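Sulfate adenylyltransferase, adenylylsulfate kinase (Thiobacillus denitrificans, PDB 3CR8) phosphorylates adenosine 5'-phosphosulfate with ATP to give 3'-phosphoadenylyl sulfate, working as a two-domain hexameric APS kinase that lacks ATP sulfurylase activity. Local coordinates at residues V14-P19 with P55-M60; A24-A29 with G109-I114; S34-W39 with A103-E108; L48-Y53 with A136-H141; I114-D119 with E132-A137. All blocks are in the same frame, centred on the assembly; numbering follows the deposited sequence.

Contact 1: residues V14-P19 with P55-M60; sequences VNLIDP and PLTGFM
Asn15 OD1 is gripped by one hydrogen bond, from the backbone N of Ile17 at 2.7 Å. The donor lies in the carbonyl plane of the amide, and the N-H...O angle is 149°. Because the donor sits two residues further on, this is an Asx turn, and it shapes a loop of the PUA-like domain just before helix 22-30. CG is anti to the backbone N (chi1 -176°), which lets OD1 curl back to Ile17; the side chain leaves the backbone on the side away from 55-60. The neighbours on both sides of it, Val14 and Leu16, face that segment instead. Val14 sets its CG2 methyl against two neighbouring carbonyl oxygens, 3.3 Å from Pro55 O and equally far from Leu56 O. Leu16 crosses Thr57 at about a right angle, with one branch near the hydroxyl and the other, CD2, 3.7 Å from Thr57 O. No hydrogen bond joins the two segments, so apolar branches resting on oxygens carry the contact. Leu16 also packs on Leu48 and Met49 of helix 39-50 and on Val133 of strand 126-135. An alanine here would remove both methyl branches and would probably loosen the loop's seat on Thr57 and on that helix and strand. Thr57 OG1 is anti to its own backbone N (chi1 -160°), which puts it 3.2 Å from Leu16 CD1.

Contact 2: residues A24-A29 with G109-I114; sequences ALKHEA and GYMLAI
Met111 fills the tight part of this contact. Its chain bends at chi2 (89°), so that SD comes to lie 3.9 Å from Ala29 CB. The terminal CE reaches back one helical turn to the backbone and CB of Leu25, standing 4.0 Å from Leu25 CB. Ile114, three residues on, meets the same helix through CG1 and, more loosely, CG2. Its CG1 occupies the crowded position between backbone N and carbonyl carbon (chi1 81°) and sits 4.1 Å from Leu25 CD2, the two side chains crossing at about a right angle. Ala29 CB looks toward Ile114 CG2 as well, a looser approach. Helix 24-29 runs across strand 111-114 almost at right angles (89°), their axes 8.8 Å apart, and so packs over part of one face of the mixed sheet in the PUA-like domain. Met111 and Ile114 can both face the helix because a classic beta bulge lies between them: Leu112 and Ala113 both sit opposite Leu104, and their side chains turn to the far side, toward Leu45 and Met49 of helix 39-50. The solvent side is looser. Lys26 sends an extended chain obliquely past Tyr110, yet its NZ stops 4.2 Å from Tyr110 OH, too far for a hydrogen bond. Arg22 lies close to the same amine, a like charge, while Glu28 turns its carboxylate to a salt bridge with Arg101.

Contact 3: residues S34-W39 with A103-E108; sequences SLDLDW and ALRDGE
Two parallel strands pair here in the mixed sheet of the PUA-like domain, 34-36 alongside 103-105, with Ser34, Leu35 and Asp36 opposite Ala103, Leu104 and Arg105. Three backbone bonds stitch them, each met nearly along the C=O axis. The straightest runs from Leu37 N to Arg105 O at 2.7 Å (174°). Leu35 N also bonds to Ala103 O, and Arg105 N to Leu35 O. Leu35 and Leu104 share one face, where Leu37 CD2 also comes up to Leu104 CB. On the other face Arg105 bends at chi3 (-52°) and lays its guanidinium beside Ser34 and Asp36. Its NE gives a salt-bridging hydrogen bond to Asp36 OD2 at 3.3 Å, near the guanidinium plane, and NH2 adds a weak one to the same oxygen. Ser34 OG lies over a face of the group, 3.0 Å above its plane, at an angle unsuited to a hydrogen bond. A leucine in place of Arg105 would lose the ion pair and would probably leave Asp36 OD2 facing the carbonyl of Asp106 without a compensating charge. With carboxylate and guanidinium planes 39° apart, the pair is skewed, both donors converging on OD2, so the charge on Asp36 is probably balanced mainly through NE.

Contact 4: residues L48-Y53 with A136-H141; sequences LMTGAY and AALPPH
Bends at chi2 (145°) and chi3 (48°) swing the end of Met49 away from its helix, so that CE arrives at the loop 136-141. This methyl does most of the touching. It lies 3.5 Å from Ala137 O and 4.2 Å from Leu138 CA, and it meets Pro139 CD tip to tip at 4.1 Å. Thr50 adds little: its OG1 stands 4.3 Å from Leu138 CD2. No hydrogen bond crosses between the segments. The helix closes in a Schellman motif, in which Gly51, with phi 105°, takes backbone angles at which a side chain would jam against the preceding carbonyl oxygen. Within the loop, Pro139 O rests over one face of the His141 ring, 3.3 Å above its plane and displaced toward the rim, while NE2 of that ring is hydrogen-bonded to Glu46. The contact thus joins the last turn of helix 39-50 to the loop that leaves strand 126-135. Strand 111-117 lies beneath both: Met49 packs on Ala113, Pro139 on Leu112, and the backbone of Leu112 bonds to Ala136 and Ala137. Past the helix end, Ala52 and Tyr53 turn instead to helix 244-256.

Contact 5: residues I114-D119 with E132-A137; sequences ILTLSD and EVEGAA
Glu134 sits across from Ile114 on two antiparallel strands, and its side chain can be followed outward from the sheet. CB lies 4.1 Å from Ile114 O. CG is then anti to the carbonyl carbon (chi1 -70°), and the chain runs on extended, side by side with Ile114 and pointing the same way. At the tip, OE1 lies beside the isoleucine's end, 3.3 Å from Ile114 CD1, and it also takes a salt bridge from Arg101; OE2 pairs with Lys21. Beneath this the backbones form a hydrogen-bonded pair, with Ile114 N to Glu134 O at 2.8 Å and Glu134 N to Ile114 O at 3.0 Å. Two residues along, Thr116 N reaches Glu132 O at 3.0 Å in a nearly straight bond (175°). The sheet's other face carries Leu115 and Val133, a non-hydrogen-bonded pair whose side chains cross obliquely, with Leu115 CD1 4.1 Å from Val133 CG2. These strands, 111-117 and 126-135, are neighbours in the mixed sheet of the PUA-like domain. Held by Arg101 at OE1 and Lys21 at OE2, the Glu134 carboxylate would probably stay ionised.

Overall arrangement
All five contacts lie in the PUA-like domain and away from the predicted ATP-binding loop, Gly376 to Ser383, of the kinase domain. Strand 111-117 ties several together: contacts 2 and 5 share Ile114, and contact 3 joins contact 2 through Ala113 O to Leu104 N at 2.6 Å and Leu112 N to Leu104 O at 2.8 Å. Contact 3 is nested within the chain loop closed by contact 2. Leu16 links contact 1 to two others, its N lying 3.1 Å from Met49 O of contact 4 and its O 2.7 Å from Gly135 N of contact 5. Contacts 4 and 5 share Ala136 and Ala137. The centres of contacts 1 and 3 are about 17 Å apart.

Contact 1: residues V14-P19 with P55-M60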
# COMPACT_ATOMS: atom_id res chain seq x y z
N VAL A 14 18.16 50.15 13.38
CA VAL A 14 18.40 50.31 14.81
C VAL A 14 18.96 49.04 15.47
O VAL A 14 18.64 47.93 15.06
CB VAL A 14 17.13 50.73 15.55
CG1 VAL A 14 17.41 50.78 17.04
CG2 VAL A 14 16.60 52.07 15.02
N ASN A 15 19.81 49.23 16.47
CA ASN A 15 20.24 48.14 17.35
C ASN A 15 20.54 48.68 18.75
O ASN A 15 21.56 49.30 19.00
CB ASN A 15 21.45 47.40 16.79
CG ASN A 15 21.85 46.22 17.65
OD1 ASN A 15 21.50 46.15 18.82
ND2 ASN A 15 22.58 45.27 17.06
N LEU A 16 19.61 48.42 19.65
CA LEU A 16 19.64 48.93 20.99
C LEU A 16 20.53 48.07 21.90
O LEU A 16 20.46 48.18 23.14
CB LEU A 16 18.19 48.99 21.54
CG LEU A 16 17.54 50.36 21.50
CD1 LEU A 16 17.92 51.08 20.24
CD2 LEU A 16 16.05 50.24 21.66
N ILE A 17 21.34 47.20 21.31
CA ILE A 17 22.19 46.33 22.11
C ILE A 17 23.66 46.42 21.74
O ILE A 17 24.11 45.78 20.79
CB ILE A 17 21.74 44.89 22.05
CG1 ILE A 17 20.39 44.73 22.73
CG2 ILE A 17 22.72 44.01 22.75
CD1 ILE A 17 19.83 43.32 22.66
N ASP A 18 24.38 47.22 22.52
CA ASP A 18 25.80 47.45 22.34
C ASP A 18 26.53 46.59 23.35
O ASP A 18 26.52 46.90 24.53
CB ASP A 18 26.13 48.93 22.60
CG ASP A 18 27.55 49.31 22.18
OD1 ASP A 18 28.38 48.39 21.95
OD2 ASP A 18 27.82 50.53 22.07
N PRO A 19 27.17 45.51 22.89
CA PRO A 19 27.87 44.60 23.82
C PRO A 19 29.03 45.28 24.58
O PRO A 19 29.18 45.03 25.76
CB PRO A 19 28.38 43.47 22.90
CG PRO A 19 27.63 43.64 21.59
CD PRO A 19 27.34 45.10 21.48
N PRO A 55 12.92 53.60 12.55
CA PRO A 55 13.96 54.30 13.30
C PRO A 55 13.79 54.35 14.84
O PRO A 55 14.73 54.80 15.52
CB PRO A 55 13.87 55.70 12.70
CG PRO A 55 12.43 55.90 12.48
CD PRO A 55 11.85 54.53 12.15
N LEU A 56 12.65 53.90 15.36
CA LEU A 56 12.39 53.97 16.80
C LEU A 56 13.53 53.41 17.65
O LEU A 56 14.22 52.44 17.29
CB LEU A 56 11.07 53.29 17.18
CG LEU A 56 9.76 53.81 16.61
CD1 LEU A 56 8.68 53.66 17.68
CD2 LEU A 56 9.84 55.25 16.13
N THR A 57 13.72 54.03 18.81
CA THR A 57 14.90 53.77 19.62
C THR A 57 14.56 53.89 21.10
O THR A 57 15.46 53.88 21.94
CB THR A 57 16.07 54.69 19.19
OG1 THR A 57 17.30 54.12 19.65
CG2 THR A 57 15.91 56.10 19.73
N GLY A 58 13.26 54.01 21.39
CA GLY A 58 12.71 53.98 22.73
C GLY A 58 11.19 54.00 22.65
O GLY A 58 10.65 54.28 21.60
N PHE A 59 10.52 53.71 23.76
CA PHE A 59 9.07 53.73 23.81
C PHE A 59 8.55 55.16 23.78
O PHE A 59 9.08 56.05 24.46
CB PHE A 59 8.54 53.00 25.04
CG PHE A 59 8.87 51.55 25.04
CD1 PHE A 59 9.88 51.06 25.84
CD2 PHE A 59 8.21 50.68 24.21
CE1 PHE A 59 10.19 49.72 25.83
CE2 PHE A 59 8.52 49.34 24.19
CZ PHE A 59 9.51 48.86 24.99
N MET A 60 7.50 55.37 22.98
CA MET A 60 6.90 56.69 22.79
C MET A 60 6.31 57.29 24.04
O MET A 60 5.98 56.60 25.01
CB MET A 60 5.82 56.65 21.73
CG MET A 60 6.35 56.59 20.34
SD MET A 60 5.02 56.29 19.14
CE MET A 60 6.02 56.14 17.66

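Contact 2: residues A24-A29 with G109-I114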
# COMPACT_ATOMS: atom_id res chain seq x y z
N ALA A 24 28.53 46.98 31.97
CA ALA A 24 28.15 48.19 32.68
C ALA A 24 26.64 48.23 32.97
O ALA A 24 26.23 48.68 34.03
CB ALA A 24 28.57 49.41 31.89
N LEU A 25 25.82 47.75 32.04
CA LEU A 25 24.37 47.77 32.23
C LEU A 25 23.90 46.73 33.23
O LEU A 25 23.11 47.03 34.12
CB LEU A 25 23.63 47.60 30.90
CG LEU A 25 23.78 48.74 29.89
CD1 LEU A 25 23.27 48.33 28.51
CD2 LEU A 25 23.10 50.00 30.38
N LYS A 26 24.37 45.50 33.08
CA LYS A 26 24.05 44.46 34.05
C LYS A 26 24.50 44.85 35.47
O LYS A 26 23.89 44.46 36.45
CB LYS A 26 24.62 43.10 33.62
CG LYS A 26 23.85 42.46 32.47
CD LYS A 26 24.34 41.07 32.06
CE LYS A 26 23.36 40.44 31.06
NZ LYS A 26 23.81 39.15 30.45
N HIS A 27 25.57 45.66 35.58
CA HIS A 27 25.99 46.15 36.89
C HIS A 27 25.05 47.25 37.42
O HIS A 27 24.49 47.12 38.52
CB HIS A 27 27.47 46.59 36.92
CG HIS A 27 27.91 47.06 38.27
ND1 HIS A 27 28.11 46.19 39.33
CD2 HIS A 27 28.14 48.30 38.76
CE1 HIS A 27 28.46 46.87 40.40
NE2 HIS A 27 28.49 48.15 40.08
N GLU A 28 24.86 48.32 36.63
CA GLU A 28 24.04 49.47 37.05
C GLU A 28 22.66 49.05 37.50
O GLU A 28 22.14 49.54 38.49
CB GLU A 28 23.89 50.53 35.96
CG GLU A 28 22.87 51.61 36.31
CD GLU A 28 22.73 52.66 35.24
OE1 GLU A 28 23.44 52.57 34.20
OE2 GLU A 28 21.92 53.59 35.43
N ALA A 29 22.08 48.13 36.75
CA ALA A 29 20.75 47.63 37.02
C ALA A 29 20.53 47.16 38.46
O ALA A 29 19.57 47.54 39.09
CB ALA A 29 20.42 46.52 36.05
N GLY A 109 12.85 37.76 36.34
CA GLY A 109 13.86 38.68 36.84
C GLY A 109 15.16 38.73 36.06
O GLY A 109 16.15 39.32 36.51
N TYR A 110 15.18 38.09 34.88
CA TYR A 110 16.32 38.17 33.97
C TYR A 110 16.35 39.55 33.32
O TYR A 110 15.37 40.03 32.78
CB TYR A 110 16.26 37.06 32.93
CG TYR A 110 17.42 37.02 31.95
CD1 TYR A 110 18.61 36.40 32.27
CD2 TYR A 110 17.30 37.58 30.69
CE1 TYR A 110 19.66 36.36 31.36
CE2 TYR A 110 18.34 37.54 29.77
CZ TYR A 110 19.52 36.93 30.11
OH TYR A 110 20.55 36.90 29.19
N MET A 111 17.50 40.20 33.37
CA MET A 111 17.60 41.58 32.98
C MET A 111 17.80 41.73 31.48
O MET A 111 18.64 41.02 30.89
CB MET A 111 18.74 42.24 33.76
CG MET A 111 19.67 43.07 32.95
SD MET A 111 19.10 44.74 32.88
CE MET A 111 20.39 45.40 31.83
N LEU A 112 17.04 42.66 30.89
CA LEU A 112 17.00 42.88 29.43
C LEU A 112 17.56 44.23 28.98
O LEU A 112 18.30 44.34 28.00
CB LEU A 112 15.57 42.77 28.91
CG LEU A 112 14.81 41.48 29.21
CD1 LEU A 112 13.32 41.65 28.95
CD2 LEU A 112 15.38 40.38 28.38
N ALA A 113 17.17 45.28 29.68
CA ALA A 113 17.55 46.61 29.26
C ALA A 113 17.25 47.59 30.36
O ALA A 113 16.45 47.29 31.25
CB ALA A 113 16.77 46.99 27.99
N ILE A 114 17.90 48.76 30.34
CA ILE A 114 17.43 49.85 31.19
C ILE A 114 16.68 50.92 30.37
O ILE A 114 17.15 51.40 29.31
CB ILE A 114 18.53 50.43 32.18
CG1 ILE A 114 19.46 51.41 31.49
CG2 ILE A 114 19.35 49.32 32.84
CD1 ILE A 114 18.83 52.77 31.21

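Contact 3: residues S34-W39 with A103-E108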
# COMPACT_ATOMS: atom_id res chain seq x y z
N SER A 34 13.07 47.92 39.45
CA SER A 34 12.92 47.00 38.33
C SER A 34 11.48 46.63 38.01
O SER A 34 10.68 46.40 38.91
CB SER A 34 13.69 45.71 38.57
OG SER A 34 13.10 44.97 39.61
N LEU A 35 11.19 46.58 36.71
CA LEU A 35 9.90 46.11 36.19
C LEU A 35 10.00 44.72 35.53
O LEU A 35 10.81 44.52 34.64
CB LEU A 35 9.35 47.11 35.19
CG LEU A 35 7.91 46.84 34.77
CD1 LEU A 35 7.02 46.64 35.96
CD2 LEU A 35 7.41 47.98 33.96
N ASP A 36 9.17 43.78 35.99
CA ASP A 36 9.10 42.46 35.36
C ASP A 36 8.04 42.50 34.26
O ASP A 36 6.85 42.64 34.56
CB ASP A 36 8.75 41.37 36.39
CG ASP A 36 9.93 40.97 37.25
OD1 ASP A 36 9.69 40.37 38.32
OD2 ASP A 36 11.09 41.25 36.87
N LEU A 37 8.46 42.39 33.01
CA LEU A 37 7.52 42.49 31.89
C LEU A 37 6.68 41.24 31.68
O LEU A 37 7.16 40.12 31.89
CB LEU A 37 8.26 42.80 30.59
CG LEU A 37 8.31 44.26 30.15
CD1 LEU A 37 8.14 45.18 31.34
CD2 LEU A 37 9.60 44.55 29.39
N ASP A 38 5.43 41.43 31.28
CA ASP A 38 4.62 40.30 30.80
C ASP A 38 5.06 39.87 29.38
O ASP A 38 5.78 40.58 28.71
CB ASP A 38 3.11 40.57 30.90
CG ASP A 38 2.64 41.75 30.05
OD1 ASP A 38 3.21 41.98 28.97
OD2 ASP A 38 1.67 42.43 30.47
N TRP A 39 4.64 38.69 28.94
CA TRP A 39 5.22 38.15 27.73
C TRP A 39 5.06 39.02 26.48
O TRP A 39 5.98 39.10 25.66
CB TRP A 39 4.76 36.71 27.47
CG TRP A 39 3.36 36.53 27.00
CD1 TRP A 39 2.30 36.11 27.74
CD2 TRP A 39 2.87 36.71 25.67
NE1 TRP A 39 1.17 36.03 26.96
CE2 TRP A 39 1.49 36.40 25.68
CE3 TRP A 39 3.45 37.12 24.47
CZ2 TRP A 39 0.70 36.49 24.55
CZ3 TRP A 39 2.65 37.20 23.35
CH2 TRP A 39 1.30 36.89 23.40
N ALA A 103 15.14 49.26 35.42
CA ALA A 103 15.63 48.01 34.87
C ALA A 103 14.46 47.24 34.28
O ALA A 103 13.49 46.94 34.97
CB ALA A 103 16.33 47.19 35.94
N LEU A 104 14.55 46.92 32.99
CA LEU A 104 13.53 46.08 32.34
C LEU A 104 13.96 44.62 32.32
O LEU A 104 15.07 44.30 31.88
CB LEU A 104 13.24 46.57 30.93
CG LEU A 104 12.84 48.04 30.85
CD1 LEU A 104 12.77 48.50 29.43
CD2 LEU A 104 11.52 48.24 31.54
N ARG A 105 13.09 43.75 32.80
CA ARG A 105 13.42 42.33 32.97
C ARG A 105 12.25 41.43 32.56
O ARG A 105 11.09 41.84 32.63
CB ARG A 105 13.79 42.05 34.43
CG ARG A 105 14.48 43.23 35.06
CD ARG A 105 15.14 42.86 36.36
NE ARG A 105 14.21 42.19 37.26
CZ ARG A 105 14.35 42.21 38.57
NH1 ARG A 105 15.37 42.89 39.09
NH2 ARG A 105 13.47 41.58 39.34
N ASP A 106 12.57 40.22 32.12
CA ASP A 106 11.54 39.24 31.80
C ASP A 106 10.75 38.84 33.04
O ASP A 106 10.95 39.40 34.11
CB ASP A 106 12.13 38.01 31.10
CG ASP A 106 12.96 37.13 32.02
OD1 ASP A 106 12.94 37.33 33.25
OD2 ASP A 106 13.65 36.22 31.49
N GLY A 107 9.86 37.87 32.91
CA GLY A 107 9.07 37.44 34.05
C GLY A 107 9.82 36.72 35.17
O GLY A 107 9.27 36.53 36.26
N GLU A 108 11.06 36.30 34.91
CA GLU A 108 11.83 35.57 35.91
C GLU A 108 13.01 36.43 36.41
O GLU A 108 14.04 35.89 36.83
CB GLU A 108 12.32 34.22 35.35
CG GLU A 108 11.31 33.45 34.50
CD GLU A 108 10.01 33.09 35.23
OE1 GLU A 108 10.02 32.99 36.48
OE2 GLU A 108 8.97 32.89 34.55

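Contact 4: residues L48-Y53 with A136-H141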
# COMPACT_ATOMS: atom_id res chain seq x y z
N LEU A 48 11.57 46.30 19.53
CA LEU A 48 12.17 47.62 19.52
C LEU A 48 13.68 47.50 19.65
O LEU A 48 14.46 48.08 18.89
CB LEU A 48 11.61 48.46 20.65
CG LEU A 48 12.36 49.78 20.79
CD1 LEU A 48 11.71 50.80 19.88
CD2 LEU A 48 12.33 50.23 22.24
N MET A 49 14.09 46.67 20.59
CA MET A 49 15.49 46.51 20.91
C MET A 49 16.25 46.06 19.68
O MET A 49 17.46 46.17 19.62
CB MET A 49 15.65 45.47 22.03
CG MET A 49 16.80 45.71 22.91
SD MET A 49 16.35 45.24 24.54
CE MET A 49 15.62 43.62 24.28
N THR A 50 15.53 45.56 18.70
CA THR A 50 16.14 44.70 17.70
C THR A 50 16.08 45.29 16.29
O THR A 50 16.70 44.77 15.36
CB THR A 50 15.55 43.28 17.78
OG1 THR A 50 16.60 42.34 17.95
CG2 THR A 50 14.71 42.93 16.56
N GLY A 51 15.34 46.37 16.12
CA GLY A 51 15.36 47.07 14.85
C GLY A 51 14.12 46.84 14.00
O GLY A 51 14.00 47.41 12.93
N ALA A 52 13.20 46.02 14.47
CA ALA A 52 11.98 45.77 13.72
C ALA A 52 11.17 47.06 13.54
O ALA A 52 10.31 47.15 12.67
CB ALA A 52 11.13 44.69 14.43
N TYR A 53 11.46 48.06 14.39
CA TYR A 53 10.73 49.32 14.40
C TYR A 53 11.61 50.51 14.10
O TYR A 53 11.24 51.63 14.42
CB TYR A 53 10.09 49.59 15.76
CG TYR A 53 9.04 48.61 16.21
CD1 TYR A 53 8.17 48.04 15.31
CD2 TYR A 53 8.88 48.28 17.56
CE1 TYR A 53 7.20 47.16 15.74
CE2 TYR A 53 7.92 47.39 17.98
CZ TYR A 53 7.09 46.84 17.07
OH TYR A 53 6.12 45.98 17.47
N ALA A 136 20.78 45.11 27.16
CA ALA A 136 21.85 44.20 27.56
C ALA A 136 21.68 42.83 26.91
O ALA A 136 22.60 42.31 26.28
CB ALA A 136 21.87 44.05 29.08
N ALA A 137 20.49 42.26 27.08
CA ALA A 137 20.13 40.94 26.59
C ALA A 137 18.76 40.94 25.94
O ALA A 137 17.92 41.78 26.26
CB ALA A 137 20.15 39.96 27.72
N LEU A 138 18.52 39.99 25.04
CA LEU A 138 17.19 39.74 24.49
C LEU A 138 16.45 38.69 25.31
O LEU A 138 17.06 37.84 25.95
CB LEU A 138 17.26 39.26 23.04
CG LEU A 138 18.28 39.85 22.08
CD1 LEU A 138 19.71 39.45 22.47
CD2 LEU A 138 17.95 39.33 20.71
N PRO A 139 15.12 38.74 25.28
CA PRO A 139 14.36 37.69 25.95
C PRO A 139 14.91 36.31 25.65
O PRO A 139 15.17 35.99 24.49
CB PRO A 139 12.96 37.85 25.36
CG PRO A 139 12.87 39.31 25.06
CD PRO A 139 14.24 39.73 24.63
N PRO A 140 15.11 35.49 26.69
CA PRO A 140 15.66 34.15 26.44
C PRO A 140 14.69 33.32 25.61
O PRO A 140 13.50 33.27 25.90
CB PRO A 140 15.82 33.57 27.84
CG PRO A 140 15.73 34.73 28.77
CD PRO A 140 14.80 35.68 28.11
N HIS A 141 15.20 32.69 24.56
CA HIS A 141 14.39 31.85 23.69
C HIS A 141 15.13 30.55 23.45
O HIS A 141 15.89 30.44 22.50
CB HIS A 141 14.19 32.52 22.33
CG HIS A 141 13.26 33.70 22.34
ND1 HIS A 141 11.98 33.65 22.87
CD2 HIS A 141 13.41 34.95 21.84
CE1 HIS A 141 11.40 34.82 22.72
NE2 HIS A 141 12.24 35.63 22.09

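Contact 5: residues I114-D119 with E132-A137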
# COMPACT_ATOMS: atom_id res chain seq x y z
N ILE A 114 17.90 48.76 30.34
CA ILE A 114 17.43 49.85 31.19
C ILE A 114 16.68 50.92 30.37
O ILE A 114 17.15 51.40 29.31
CB ILE A 114 18.53 50.43 32.18
CG1 ILE A 114 19.46 51.41 31.49
CG2 ILE A 114 19.35 49.32 32.84
CD1 ILE A 114 18.83 52.77 31.21
N LEU A 115 15.48 51.24 30.85
CA LEU A 115 14.67 52.32 30.30
C LEU A 115 14.99 53.61 31.04
O LEU A 115 14.97 53.67 32.27
CB LEU A 115 13.19 51.98 30.47
CG LEU A 115 12.19 53.07 30.13
CD1 LEU A 115 12.40 53.55 28.73
CD2 LEU A 115 10.77 52.60 30.32
N THR A 116 15.30 54.65 30.28
CA THR A 116 15.52 55.96 30.86
C THR A 116 14.20 56.74 30.73
O THR A 116 13.84 57.16 29.63
CB THR A 116 16.71 56.67 30.13
OG1 THR A 116 17.78 55.73 29.91
CG2 THR A 116 17.25 57.83 30.93
N LEU A 117 13.46 56.90 31.83
CA LEU A 117 12.10 57.45 31.78
C LEU A 117 11.93 58.86 31.17
O LEU A 117 12.47 59.84 31.69
CB LEU A 117 11.48 57.40 33.17
CG LEU A 117 11.18 55.99 33.66
CD1 LEU A 117 10.40 55.94 34.97
CD2 LEU A 117 10.43 55.26 32.59
N SER A 118 11.18 58.95 30.07
CA SER A 118 10.72 60.22 29.48
C SER A 118 9.41 60.69 30.09
O SER A 118 9.25 61.87 30.40
CB SER A 118 10.43 60.07 27.99
OG SER A 118 11.58 60.08 27.19
N ASP A 119 8.46 59.76 30.24
CA ASP A 119 7.11 60.08 30.65
C ASP A 119 6.52 58.87 31.35
O ASP A 119 6.88 57.74 31.03
CB ASP A 119 6.28 60.43 29.42
CG ASP A 119 4.98 61.13 29.75
OD1 ASP A 119 4.56 61.12 30.94
OD2 ASP A 119 4.37 61.68 28.80
N GLU A 132 14.16 56.50 26.09
CA GLU A 132 15.18 55.77 25.36
C GLU A 132 15.51 54.46 26.05
O GLU A 132 15.37 54.32 27.26
CB GLU A 132 16.43 56.62 25.27
CG GLU A 132 16.21 57.89 24.48
CD GLU A 132 15.80 57.61 23.08
OE1 GLU A 132 16.41 56.74 22.44
OE2 GLU A 132 14.85 58.26 22.60
N VAL A 133 15.92 53.48 25.26
CA VAL A 133 16.17 52.15 25.80
C VAL A 133 17.61 51.77 25.54
O VAL A 133 18.13 52.04 24.47
CB VAL A 133 15.22 51.11 25.18
CG1 VAL A 133 15.59 49.71 25.63
CG2 VAL A 133 13.79 51.42 25.55
N GLU A 134 18.27 51.17 26.54
CA GLU A 134 19.61 50.60 26.34
C GLU A 134 19.55 49.14 26.71
O GLU A 134 19.28 48.81 27.87
CB GLU A 134 20.68 51.30 27.21
CG GLU A 134 21.03 52.72 26.80
CD GLU A 134 21.70 53.52 27.92
OE1 GLU A 134 21.23 53.48 29.08
OE2 GLU A 134 22.70 54.22 27.66
N GLY A 135 19.80 48.29 25.73
CA GLY A 135 19.69 46.85 25.92
C GLY A 135 20.95 46.07 26.27
O GLY A 135 22.04 46.32 25.74
N ALA A 136 20.78 45.11 27.16
CA ALA A 136 21.85 44.20 27.56
C ALA A 136 21.68 42.83 26.91
O ALA A 136 22.60 42.31 26.28
CB ALA A 136 21.87 44.05 29.08
N ALA A 137 20.49 42.26 27.08
CA ALA A 137 20.13 40.94 26.59
C ALA A 137 18.76 40.94 25.94
O ALA A 137 17.92 41.78 26.26
CB ALA A 137 20.15 39.96 27.72